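Local coordinates for protein molybdopterin biosynthesis enzyme, MoaB (Thermus thermophilus, PDB 3MCH) that probably binds molybdopterin during biosynthesis of the molybdenum cofactor, acting as a trimeric member of the MogA/MoaB family, at residues V9-F14 and V43-P48; E86-E91 and R114-V119; M1-I6 and E36-E41; A96-L101 and E140-V145. All blocks are in the same frame, centred on the assembly; numbering follows the deposited sequence.

In the fold
Three of the four contacts belong to one mixed sheet or its ends, and the fourth joins two helices beside it. Contact 3 pairs the parallel strands 2-9 and 35-43 over most of their length, and contact 1 lies where they run out into loops, so backbone pairing gives way to carboxylates and a proline. Contact 2, a short antiparallel pair with a bulge, is at the opposite edge of the sheet within this chain. These three are partly buried, with exposed residues at their margins; contact 4 is buried and has no hydrogen bond between its segments. It touches contact 2, whose two strands helix 93-99 joins, and both also meet the second subunit.

Contact 1. Residues V9-F14 and V43-P48; sequences VSDKGF and VPDEPP
The carbonyl oxygen of Val43 is gripped by two hydrogens. The stronger comes from Ser10, whose N lies 2.9 Å from Val43 O, nearly along the C=O axis; the other is the CA-H of Val9, an accessory C-H...O contact. They mark the last parallel bridge between strands 2-9 and 35-43, where Val9 and Val43 stand side by side with CG2 and CG1 3.6 Å apart, branched apolar residues suited to the inside of a sheet. Pro44 follows, its CA-H directed at Ser10 O; the next N-H, that of Asp45, turns to a side chain instead of the neighbouring backbone.

Each loop offers an Asp carboxylate to the main-chain N-H of the other Asp. Asp45 N donates to Asp11 OD1 at 2.6 Å, from above the carboxylate plane (52° out), while Asp11 N makes a weak bond to Asp45 OD2. The carboxylate planes are nearly perpendicular, with Asp11 OD2 and Asp45 OD2 3.4 Å apart. Asp suits both places, its short side chain reaching a main-chain N-H. Asp45 centres an inverse gamma turn and Glu46 takes the N-cap position, so the strand hands over here to helix 47-60. Phe14 lays CE2 3.4 Å from Pro44 CD.

Arg77 makes salt bridges to Asp11 OD2 and Glu46 OE2 and also packs on Asp45. Two acidic groups this close would repel if both were charged; Arg77 is likely to offset that, though one carboxylate's proton affinity may still be raised.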
loop_
_atom_site.group_PDB
_atom_site.type_symbol
_atom_site.label_atom_id
_atom_site.label_comp_id
_atom_site.label_asym_id
_atom_site.label_seq_id
_atom_site.Cartn_x
_atom_site.Cartn_y
_atom_site.Cartn_z
ATOM N N VAL B 9 -5.969 9.524 20.435
ATOM C CA VAL B 9 -7.307 9.725 19.899
ATOM C C VAL B 9 -8.380 8.760 20.390
ATOM O O VAL B 9 -8.340 7.568 20.079
ATOM C CB VAL B 9 -7.307 9.565 18.355
ATOM C CG1 VAL B 9 -8.695 9.862 17.797
ATOM C CG2 VAL B 9 -6.272 10.491 17.733
ATOM N N SER B 10 -9.333 9.288 21.158
ATOM C CA SER B 10 -10.446 8.505 21.693
ATOM C C SER B 10 -11.385 9.440 22.446
ATOM O O SER B 10 -10.962 10.475 22.956
ATOM C CB SER B 10 -9.889 7.351 22.527
ATOM O OG SER B 10 -10.947 6.709 23.231
ATOM N N ASP B 11 -12.660 9.064 22.524
ATOM C CA ASP B 11 -13.641 9.867 23.242
ATOM C C ASP B 11 -13.523 9.372 24.683
ATOM O O ASP B 11 -13.824 10.102 25.628
ATOM C CB ASP B 11 -15.068 9.647 22.726
ATOM C CG ASP B 11 -15.256 10.107 21.296
ATOM O OD1 ASP B 11 -14.788 11.213 20.953
ATOM O OD2 ASP B 11 -15.888 9.367 20.516
ATOM N N LYS B 12 -13.086 8.125 24.839
ATOM C CA LYS B 12 -12.937 7.521 26.158
ATOM C C LYS B 12 -11.887 8.201 27.031
ATOM O O LYS B 12 -11.753 7.887 28.214
ATOM C CB LYS B 12 -12.620 6.029 26.013
ATOM C CG LYS B 12 -13.737 5.243 25.339
ATOM C CD LYS B 12 -13.443 3.752 25.287
ATOM C CE LYS B 12 -14.619 2.990 24.693
ATOM N NZ LYS B 12 -14.402 1.516 24.687
ATOM N N GLY B 13 -11.148 9.138 26.444
ATOM C CA GLY B 13 -10.133 9.855 27.191
ATOM C C GLY B 13 -10.712 11.079 27.876
ATOM O O GLY B 13 -10.003 11.815 28.556
ATOM N N PHE B 14 -12.011 11.298 27.694
ATOM C CA PHE B 14 -12.691 12.441 28.295
ATOM C C PHE B 14 -13.861 11.951 29.142
ATOM O O PHE B 14 -14.901 12.611 29.240
ATOM C CB PHE B 14 -13.185 13.378 27.189
ATOM C CG PHE B 14 -12.078 13.967 26.366
ATOM C CD1 PHE B 14 -11.484 15.168 26.737
ATOM C CD2 PHE B 14 -11.589 13.295 25.249
ATOM C CE1 PHE B 14 -10.421 15.694 26.009
ATOM C CE2 PHE B 14 -10.526 13.812 24.514
ATOM C CZ PHE B 14 -9.940 15.015 24.897
ATOM N N VAL B 43 -7.385 13.703 22.467
ATOM C CA VAL B 43 -8.342 14.359 21.589
ATOM C C VAL B 43 -9.500 13.402 21.333
ATOM O O VAL B 43 -9.307 12.188 21.260
ATOM C CB VAL B 43 -7.678 14.768 20.249
ATOM C CG1 VAL B 43 -7.382 13.533 19.405
ATOM C CG2 VAL B 43 -8.574 15.734 19.496
ATOM N N PRO B 44 -10.729 13.935 21.222
ATOM C CA PRO B 44 -11.906 13.097 20.976
ATOM C C PRO B 44 -11.871 12.452 19.590
ATOM O O PRO B 44 -11.045 12.812 18.751
ATOM C CB PRO B 44 -13.068 14.084 21.107
ATOM C CG PRO B 44 -12.525 15.156 22.008
ATOM C CD PRO B 44 -11.128 15.327 21.489
ATOM N N ASP B 45 -12.770 11.498 19.363
ATOM C CA ASP B 45 -12.870 10.818 18.075
ATOM C C ASP B 45 -13.706 11.752 17.215
ATOM O O ASP B 45 -14.800 11.395 16.782
ATOM C CB ASP B 45 -13.623 9.494 18.216
ATOM C CG ASP B 45 -12.731 8.362 18.666
ATOM O OD1 ASP B 45 -11.756 8.059 17.948
ATOM O OD2 ASP B 45 -13.004 7.774 19.732
ATOM N N GLU B 46 -13.197 12.955 16.985
ATOM C CA GLU B 46 -13.908 13.928 16.171
ATOM C C GLU B 46 -12.896 14.453 15.172
ATOM O O GLU B 46 -12.002 15.217 15.528
ATOM C CB GLU B 46 -14.507 15.095 16.956
ATOM C CG GLU B 46 -15.729 14.733 17.782
ATOM C CD GLU B 46 -16.901 14.289 16.925
ATOM O OE1 GLU B 46 -17.246 15.015 15.967
ATOM O OE2 GLU B 46 -17.481 13.221 17.215
ATOM N N PRO B 47 -13.027 14.052 13.900
ATOM C CA PRO B 47 -12.110 14.496 12.850
ATOM C C PRO B 47 -11.728 15.976 12.938
ATOM O O PRO B 47 -10.549 16.319 12.859
ATOM C CB PRO B 47 -12.869 14.155 11.574
ATOM C CG PRO B 47 -13.561 12.883 11.953
ATOM C CD PRO B 47 -14.088 13.191 13.343
ATOM N N PRO B 48 -12.719 16.874 13.107
ATOM C CA PRO B 48 -12.426 18.308 13.199
ATOM C C PRO B 48 -11.399 18.636 14.279
ATOM O O PRO B 48 -10.486 19.436 14.069
ATOM C CB PRO B 48 -13.793 18.918 13.512
ATOM C CG PRO B 48 -14.730 18.000 12.819
ATOM C CD PRO B 48 -14.173 16.637 13.156
#

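Contact 2. Residues E86-E91 and R114-V119; sequences ELLDRE and RGVAGV
A classic beta bulge shapes this short antiparallel pairing: Asp89 and Arg90 together face Val119. Asp89 N gives the shorter bond to Val119 O, 2.8 Å, and Arg90 N a weak second one, while Val119 N returns a bond to Arg90 O.

The CB of Arg90 leaves the sheet on the same face as that of Val119. CG takes the crowded position between the backbone N and the carbonyl carbon (chi1 60°), and the chain runs extended to NE, alongside Val119. A turn at chi4 (-70°) lays the guanidinium flat: Val119 CB sits 3.9 Å above its plane, over the centre, CZ and NH1 also meet Val119 CG1, and CG1 comes within 3.7 Å of Arg90 NH2. NH2 goes on to a weak hydrogen bond with Leu74 O of the second subunit, where the side chain also packs on that subunit's Arg114. An alanine here would remove the guanidinium, and would probably uncover Val119 and loosen this link between subunits.

On the other face Leu88 CD1 rests on Gly118 CA at 3.8 Å, where a CB would clash. Glu91 divides its carboxylate: OE2 forms a salt bridge with Arg85, whereas OE1 accepts a hydrogen from a water 3.0 Å away that in turn accepts Ala117 N-H.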
loop_
_atom_site.group_PDB
_atom_site.type_symbol
_atom_site.label_atom_id
_atom_site.label_comp_id
_atom_site.label_asym_id
_atom_site.label_seq_id
_atom_site.Cartn_x
_atom_site.Cartn_y
_atom_site.Cartn_z
ATOM N N GLU B 86 -6.428 13.875 5.037
ATOM C CA GLU B 86 -6.881 15.174 4.569
ATOM C C GLU B 86 -5.916 16.316 4.872
ATOM O O GLU B 86 -6.008 17.383 4.266
ATOM C CB GLU B 86 -8.260 15.474 5.162
ATOM C CG GLU B 86 -9.363 14.589 4.593
ATOM C CD GLU B 86 -10.592 14.525 5.481
ATOM O OE1 GLU B 86 -10.960 15.562 6.067
ATOM O OE2 GLU B 86 -11.197 13.437 5.583
ATOM N N LEU B 87 -4.985 16.087 5.795
ATOM C CA LEU B 87 -4.012 17.110 6.181
ATOM C C LEU B 87 -2.614 16.882 5.604
ATOM O O LEU B 87 -1.744 17.743 5.724
ATOM C CB LEU B 87 -3.906 17.181 7.708
ATOM C CG LEU B 87 -5.129 17.627 8.512
ATOM C CD1 LEU B 87 -4.845 17.472 9.999
ATOM C CD2 LEU B 87 -5.473 19.072 8.176
ATOM N N LEU B 88 -2.399 15.730 4.981
ATOM C CA LEU B 88 -1.092 15.396 4.419
ATOM C C LEU B 88 -0.819 15.971 3.039
ATOM O O LEU B 88 -1.720 16.050 2.207
ATOM C CB LEU B 88 -0.938 13.879 4.339
ATOM C CG LEU B 88 -1.146 13.113 5.641
ATOM C CD1 LEU B 88 -1.028 11.616 5.368
ATOM C CD2 LEU B 88 -0.130 13.569 6.675
ATOM N N ASP B 89 0.431 16.363 2.800
ATOM C CA ASP B 89 0.821 16.891 1.497
ATOM C C ASP B 89 1.157 15.695 0.616
ATOM O O ASP B 89 0.990 15.736 -0.605
ATOM C CB ASP B 89 2.050 17.799 1.605
ATOM C CG ASP B 89 1.793 19.044 2.428
ATOM O OD1 ASP B 89 0.655 19.562 2.400
ATOM O OD2 ASP B 89 2.741 19.520 3.085
ATOM N N ARG B 90 1.640 14.631 1.252
ATOM C CA ARG B 90 1.994 13.397 0.555
ATOM C C ARG B 90 2.067 12.260 1.565
ATOM O O ARG B 90 2.278 12.490 2.753
ATOM C CB ARG B 90 3.336 13.549 -0.174
ATOM C CG ARG B 90 4.529 13.871 0.711
ATOM C CD ARG B 90 5.780 14.096 -0.134
ATOM N NE ARG B 90 6.957 14.436 0.667
ATOM C CZ ARG B 90 7.124 15.584 1.319
ATOM N NH1 ARG B 90 6.183 16.523 1.273
ATOM N NH2 ARG B 90 8.236 15.799 2.015
ATOM N N GLU B 91 1.884 11.034 1.094
ATOM C CA GLU B 91 1.920 9.884 1.985
ATOM C C GLU B 91 3.189 9.053 1.862
ATOM O O GLU B 91 3.926 9.160 0.881
ATOM C CB GLU B 91 0.698 8.999 1.743
ATOM C CG GLU B 91 -0.590 9.621 2.249
ATOM C CD GLU B 91 -1.793 8.733 2.036
ATOM O OE1 GLU B 91 -1.702 7.518 2.320
ATOM O OE2 GLU B 91 -2.839 9.257 1.599
ATOM N N ARG B 114 -5.898 0.711 9.663
ATOM C CA ARG B 114 -6.025 1.547 8.483
ATOM C C ARG B 114 -5.173 2.800 8.648
ATOM O O ARG B 114 -5.281 3.742 7.868
ATOM C CB ARG B 114 -7.490 1.943 8.276
ATOM C CG ARG B 114 -8.446 0.761 8.201
ATOM C CD ARG B 114 -9.879 1.227 7.969
ATOM N NE ARG B 114 -9.983 2.027 6.754
ATOM C CZ ARG B 114 -10.014 3.356 6.723
ATOM N NH1 ARG B 114 -9.956 4.055 7.849
ATOM N NH2 ARG B 114 -10.086 3.986 5.559
ATOM N N GLY B 115 -4.326 2.811 9.670
ATOM C CA GLY B 115 -3.490 3.972 9.908
ATOM C C GLY B 115 -2.637 4.336 8.711
ATOM O O GLY B 115 -2.127 3.453 8.015
ATOM N N VAL B 116 -2.505 5.634 8.449
ATOM C CA VAL B 116 -1.682 6.098 7.339
ATOM C C VAL B 116 -0.411 6.745 7.880
ATOM O O VAL B 116 -0.233 6.892 9.097
ATOM C CB VAL B 116 -2.429 7.135 6.450
ATOM C CG1 VAL B 116 -3.705 6.519 5.889
ATOM C CG2 VAL B 116 -2.753 8.389 7.249
ATOM N N ALA B 117 0.482 7.104 6.967
ATOM C CA ALA B 117 1.729 7.771 7.310
ATOM C C ALA B 117 1.969 8.791 6.212
ATOM O O ALA B 117 1.724 8.513 5.037
ATOM C CB ALA B 117 2.879 6.768 7.360
ATOM N N GLY B 118 2.433 9.973 6.586
ATOM C CA GLY B 118 2.686 10.980 5.580
ATOM C C GLY B 118 3.387 12.202 6.116
ATOM O O GLY B 118 3.769 12.263 7.286
ATOM N N VAL B 119 3.547 13.189 5.245
ATOM C CA VAL B 119 4.215 14.423 5.613
ATOM C C VAL B 119 3.324 15.632 5.375
ATOM O O VAL B 119 2.584 15.687 4.396
ATOM C CB VAL B 119 5.510 14.611 4.782
ATOM C CG1 VAL B 119 6.148 15.971 5.072
ATOM C CG2 VAL B 119 6.487 13.476 5.091
HETATM O O HOH W 1 0.030 5.961 4.173
#

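Contact 3. Residues M1-I6 and E36-E41; sequences MFRVGI and EVAAYE
Glu36 puts CG in the crowded position between its backbone N and carbonyl carbon (chi1 53°) and then extends, while Met1, bent at chi2 (53°) and chi3 (68°), folds across it at about a right angle. Met1 CG thus lies 3.6 Å from Glu36 CD, and Met1 SD packs against Glu36 CG. The flexible thioether bends easily to follow the acid. A water donates to Glu36 OE2 at 2.8 Å and to Met1 O, while Arg3 CG approaches the same OE2 within 3.5 Å. The guanidinium of Arg3 reaches instead to Glu61 O. An alanine at Met1 would remove CG and SD, and would probably leave the Glu36 side chain less firmly placed.

Parallel strand pairing continues from here. The register slips by one at a beta bulge, where Val4 O receives Ala38 N at 2.8 Å and, weakly, Ala39 N at 3.4 Å. Pairing then resumes, with Ile6 N bonded to Ala39 O. Gly5 CA comes within 3.3 Å of Ala39 O.

The strands are the two arms of a beta-alpha-beta unit whose connection contains helix 21-30. Ile6 packs against His23 and Ile26 of that helix, and strand 65-69 flanks strand 2-9 across from strand 35-43.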
loop_
_atom_site.group_PDB
_atom_site.type_symbol
_atom_site.label_atom_id
_atom_site.label_comp_id
_atom_site.label_asym_id
_atom_site.label_seq_id
_atom_site.Cartn_x
_atom_site.Cartn_y
_atom_site.Cartn_z
ATOM N N MET B 1 18.358 14.557 16.793
ATOM C CA MET B 1 17.335 14.784 17.857
ATOM C C MET B 1 16.081 15.402 17.245
ATOM O O MET B 1 16.119 16.507 16.697
ATOM C CB MET B 1 17.909 15.701 18.939
ATOM C CG MET B 1 17.004 15.885 20.144
ATOM S SD MET B 1 16.477 14.311 20.840
ATOM C CE MET B 1 18.034 13.696 21.505
ATOM N N PHE B 2 14.964 14.688 17.349
ATOM C CA PHE B 2 13.708 15.153 16.771
ATOM C C PHE B 2 12.607 15.330 17.812
ATOM O O PHE B 2 12.429 14.491 18.690
ATOM C CB PHE B 2 13.257 14.158 15.703
ATOM C CG PHE B 2 14.298 13.895 14.661
ATOM C CD1 PHE B 2 14.596 14.856 13.700
ATOM C CD2 PHE B 2 15.015 12.700 14.663
ATOM C CE1 PHE B 2 15.595 14.634 12.757
ATOM C CE2 PHE B 2 16.020 12.467 13.720
ATOM C CZ PHE B 2 16.307 13.436 12.769
ATOM N N ARG B 3 11.873 16.433 17.702
ATOM C CA ARG B 3 10.787 16.735 18.627
ATOM C C ARG B 3 9.555 15.944 18.229
ATOM O O ARG B 3 9.094 16.021 17.091
ATOM C CB ARG B 3 10.498 18.233 18.609
ATOM C CG ARG B 3 11.694 19.053 19.061
ATOM C CD ARG B 3 11.505 20.523 18.766
ATOM N NE ARG B 3 10.385 21.090 19.503
ATOM C CZ ARG B 3 9.448 21.858 18.957
ATOM N NH1 ARG B 3 9.493 22.147 17.661
ATOM N NH2 ARG B 3 8.470 22.339 19.705
ATOM N N VAL B 4 9.023 15.194 19.188
ATOM C CA VAL B 4 7.872 14.334 18.959
ATOM C C VAL B 4 6.636 14.734 19.749
ATOM O O VAL B 4 6.726 15.136 20.903
ATOM C CB VAL B 4 8.212 12.875 19.344
ATOM C CG1 VAL B 4 7.037 11.944 19.040
ATOM C CG2 VAL B 4 9.455 12.429 18.609
ATOM N N GLY B 5 5.483 14.605 19.103
ATOM C CA GLY B 5 4.219 14.881 19.753
ATOM C C GLY B 5 3.437 13.576 19.752
ATOM O O GLY B 5 3.411 12.872 18.742
ATOM N N ILE B 6 2.824 13.232 20.878
ATOM C CA ILE B 6 2.036 12.006 20.970
ATOM C C ILE B 6 0.578 12.417 21.144
ATOM O O ILE B 6 0.232 13.098 22.106
ATOM C CB ILE B 6 2.494 11.132 22.173
ATOM C CG1 ILE B 6 3.957 10.717 21.982
ATOM C CG2 ILE B 6 1.612 9.888 22.295
ATOM C CD1 ILE B 6 4.317 9.931 20.691
ATOM N N GLU B 36 12.754 13.388 21.504
ATOM C CA GLU B 36 12.400 14.103 22.718
ATOM C C GLU B 36 10.919 14.430 22.586
ATOM O O GLU B 36 10.494 15.094 21.633
ATOM C CB GLU B 36 13.258 15.364 22.900
ATOM C CG GLU B 36 13.303 16.320 21.729
ATOM C CD GLU B 36 14.339 17.417 21.926
ATOM O OE1 GLU B 36 15.065 17.380 22.946
ATOM O OE2 GLU B 36 14.431 18.314 21.059
ATOM N N VAL B 37 10.128 13.913 23.522
ATOM C CA VAL B 37 8.689 14.129 23.507
ATOM C C VAL B 37 8.411 15.537 23.996
ATOM O O VAL B 37 8.555 15.837 25.188
ATOM C CB VAL B 37 7.967 13.096 24.399
ATOM C CG1 VAL B 37 6.465 13.359 24.402
ATOM C CG2 VAL B 37 8.251 11.687 23.878
ATOM N N ALA B 38 8.016 16.392 23.059
ATOM C CA ALA B 38 7.754 17.795 23.336
ATOM C C ALA B 38 6.279 18.131 23.485
ATOM O O ALA B 38 5.927 19.269 23.793
ATOM C CB ALA B 38 8.364 18.648 22.238
ATOM N N ALA B 39 5.413 17.152 23.260
ATOM C CA ALA B 39 3.984 17.396 23.386
ATOM C C ALA B 39 3.198 16.115 23.555
ATOM O O ALA B 39 3.578 15.068 23.034
ATOM C CB ALA B 39 3.476 18.150 22.160
ATOM N N TYR B 40 2.101 16.216 24.299
ATOM C CA TYR B 40 1.202 15.100 24.535
ATOM C C TYR B 40 -0.194 15.646 24.799
ATOM O O TYR B 40 -0.388 16.484 25.688
ATOM C CB TYR B 40 1.655 14.260 25.733
ATOM C CG TYR B 40 0.556 13.364 26.273
ATOM C CD1 TYR B 40 -0.050 12.403 25.462
ATOM C CD2 TYR B 40 0.092 13.508 27.583
ATOM C CE1 TYR B 40 -1.096 11.609 25.941
ATOM C CE2 TYR B 40 -0.949 12.719 28.068
ATOM C CZ TYR B 40 -1.538 11.775 27.242
ATOM O OH TYR B 40 -2.581 11.008 27.713
ATOM N N GLU B 41 -1.163 15.180 24.021
ATOM C CA GLU B 41 -2.544 15.614 24.177
ATOM C C GLU B 41 -3.517 14.472 23.914
ATOM O O GLU B 41 -3.191 13.494 23.230
ATOM C CB GLU B 41 -2.861 16.773 23.214
ATOM C CG GLU B 41 -2.383 18.159 23.664
ATOM C CD GLU B 41 -2.748 19.261 22.666
ATOM O OE1 GLU B 41 -3.922 19.318 22.241
ATOM O OE2 GLU B 41 -1.867 20.078 22.310
HETATM O O HOH W 2 15.148 18.882 18.415
#

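Contact 4. Residues A96-L101 and E140-V145; sequences AELMRL and EAVLPV
Val142 CG1 is the methyl on which two residues of helix 93-99 converge: Leu98 CB at 3.6 Å and Met99 CG at 3.8 Å, each side chain crossing the valine obliquely. Its chi1 of -59° sets CG1 anti to the carbonyl carbon. On the preceding residue, the CB of Ala141 fits between Leu98 O, 3.3 Å off, and the CD2 of Leu101 at 3.7 Å; so small a side chain lets the helix end come near the other backbone. More loosely, Leu98 CD1 reaches Val145 CG2.

Leu101 is brought there by a Schellman motif that closes helix 93-99. With phi at 57°, its N bonds back to Leu98 O at 2.9 Å, so the oxygen against which Ala141 packs already has a hydrogen-bond partner. Met99 O accepts from Ser138 OG, and both Met99 and Val142 rest on Leu126 of strand 123-128.

Further out, Ala141 O binds Thr107 OG1 of the second subunit, Glu97 pairs with Arg100 of the second subunit, and Arg100 with Glu97 of the third. Apolar contacts, with one hydrogen bond beside them, thus join the two helices within the chain, while the buried charges of Glu97 and Arg100, at the end of helix 93-99, pair across subunit boundaries; burial would probably strengthen these bridges.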
loop_
_atom_site.group_PDB
_atom_site.type_symbol
_atom_site.label_atom_id
_atom_site.label_comp_id
_atom_site.label_asym_id
_atom_site.label_seq_id
_atom_site.Cartn_x
_atom_site.Cartn_y
_atom_site.Cartn_z
ATOM N N ALA B 96 3.216 2.885 6.575
ATOM C CA ALA B 96 1.903 2.361 6.935
ATOM C C ALA B 96 1.985 0.831 6.874
ATOM O O ALA B 96 1.390 0.133 7.693
ATOM C CB ALA B 96 0.839 2.884 5.964
ATOM N N GLU B 97 2.737 0.319 5.906
ATOM C CA GLU B 97 2.911 -1.128 5.751
ATOM C C GLU B 97 3.719 -1.679 6.930
ATOM O O GLU B 97 3.411 -2.741 7.468
ATOM C CB GLU B 97 3.630 -1.424 4.428
ATOM C CG GLU B 97 2.859 -0.934 3.216
ATOM C CD GLU B 97 3.684 -0.893 1.940
ATOM O OE1 GLU B 97 4.931 -0.940 2.018
ATOM O OE2 GLU B 97 3.076 -0.795 0.850
ATOM N N LEU B 98 4.755 -0.955 7.339
ATOM C CA LEU B 98 5.565 -1.418 8.461
ATOM C C LEU B 98 4.718 -1.499 9.722
ATOM O O LEU B 98 4.841 -2.449 10.501
ATOM C CB LEU B 98 6.758 -0.485 8.698
ATOM C CG LEU B 98 7.876 -0.501 7.651
ATOM C CD1 LEU B 98 8.983 0.444 8.085
ATOM C CD2 LEU B 98 8.418 -1.918 7.485
ATOM N N MET B 99 3.843 -0.515 9.924
ATOM C CA MET B 99 3.001 -0.505 11.117
ATOM C C MET B 99 1.991 -1.652 11.142
ATOM O O MET B 99 1.466 -2.001 12.202
ATOM C CB MET B 99 2.287 0.843 11.258
ATOM C CG MET B 99 3.238 1.986 11.593
ATOM S SD MET B 99 2.431 3.554 11.993
ATOM C CE MET B 99 1.839 4.033 10.361
ATOM N N ARG B 100 1.720 -2.238 9.979
ATOM C CA ARG B 100 0.799 -3.370 9.903
ATOM C C ARG B 100 1.572 -4.678 10.056
ATOM O O ARG B 100 0.991 -5.762 9.986
ATOM C CB ARG B 100 0.037 -3.369 8.572
ATOM C CG ARG B 100 -1.153 -2.431 8.540
ATOM C CD ARG B 100 -2.004 -2.656 7.295
ATOM N NE ARG B 100 -1.468 -2.003 6.102
ATOM C CZ ARG B 100 -1.612 -0.709 5.833
ATOM N NH1 ARG B 100 -2.271 0.081 6.675
ATOM N NH2 ARG B 100 -1.118 -0.207 4.709
ATOM N N LEU B 101 2.884 -4.558 10.249
ATOM C CA LEU B 101 3.771 -5.713 10.436
ATOM C C LEU B 101 3.687 -6.699 9.271
ATOM O O LEU B 101 3.795 -7.914 9.461
ATOM C CB LEU B 101 3.411 -6.435 11.740
ATOM C CG LEU B 101 3.204 -5.559 12.982
ATOM C CD1 LEU B 101 2.841 -6.443 14.182
ATOM C CD2 LEU B 101 4.465 -4.755 13.263
ATOM N N GLU B 140 7.812 -0.112 16.961
ATOM C CA GLU B 140 9.094 -0.807 16.942
ATOM C C GLU B 140 9.436 -1.240 15.525
ATOM O O GLU B 140 10.604 -1.332 15.163
ATOM C CB GLU B 140 9.059 -2.029 17.863
ATOM C CG GLU B 140 8.896 -1.676 19.329
ATOM C CD GLU B 140 8.918 -2.892 20.232
ATOM O OE1 GLU B 140 8.226 -3.879 19.909
ATOM O OE2 GLU B 140 9.620 -2.857 21.266
ATOM N N ALA B 141 8.409 -1.499 14.719
ATOM C CA ALA B 141 8.621 -1.918 13.338
ATOM C C ALA B 141 9.206 -0.790 12.486
ATOM O O ALA B 141 9.994 -1.037 11.569
ATOM C CB ALA B 141 7.302 -2.409 12.731
ATOM N N VAL B 142 8.822 0.449 12.785
ATOM C CA VAL B 142 9.328 1.587 12.024
ATOM C C VAL B 142 10.584 2.216 12.632
ATOM O O VAL B 142 11.351 2.869 11.932
ATOM C CB VAL B 142 8.248 2.705 11.887
ATOM C CG1 VAL B 142 7.007 2.155 11.188
ATOM C CG2 VAL B 142 7.887 3.252 13.251
ATOM N N LEU B 143 10.801 2.001 13.925
ATOM C CA LEU B 143 11.938 2.587 14.631
ATOM C C LEU B 143 13.294 2.550 13.921
ATOM O O LEU B 143 14.013 3.548 13.905
ATOM C CB LEU B 143 12.078 1.947 16.021
ATOM C CG LEU B 143 13.135 2.559 16.949
ATOM C CD1 LEU B 143 12.814 4.027 17.189
ATOM C CD2 LEU B 143 13.167 1.795 18.270
ATOM N N PRO B 144 13.668 1.403 13.330
ATOM C CA PRO B 144 14.962 1.314 12.643
ATOM C C PRO B 144 15.229 2.338 11.541
ATOM O O PRO B 144 16.378 2.708 11.302
ATOM C CB PRO B 144 14.968 -0.115 12.105
ATOM C CG PRO B 144 14.188 -0.858 13.135
ATOM C CD PRO B 144 13.016 0.082 13.379
ATOM N N VAL B 145 14.175 2.793 10.869
ATOM C CA VAL B 145 14.332 3.751 9.783
ATOM C C VAL B 145 13.718 5.108 10.102
ATOM O O VAL B 145 13.713 6.001 9.262
ATOM C CB VAL B 145 13.690 3.222 8.478
ATOM C CG1 VAL B 145 14.329 1.898 8.085
ATOM C CG2 VAL B 145 12.183 3.050 8.662
#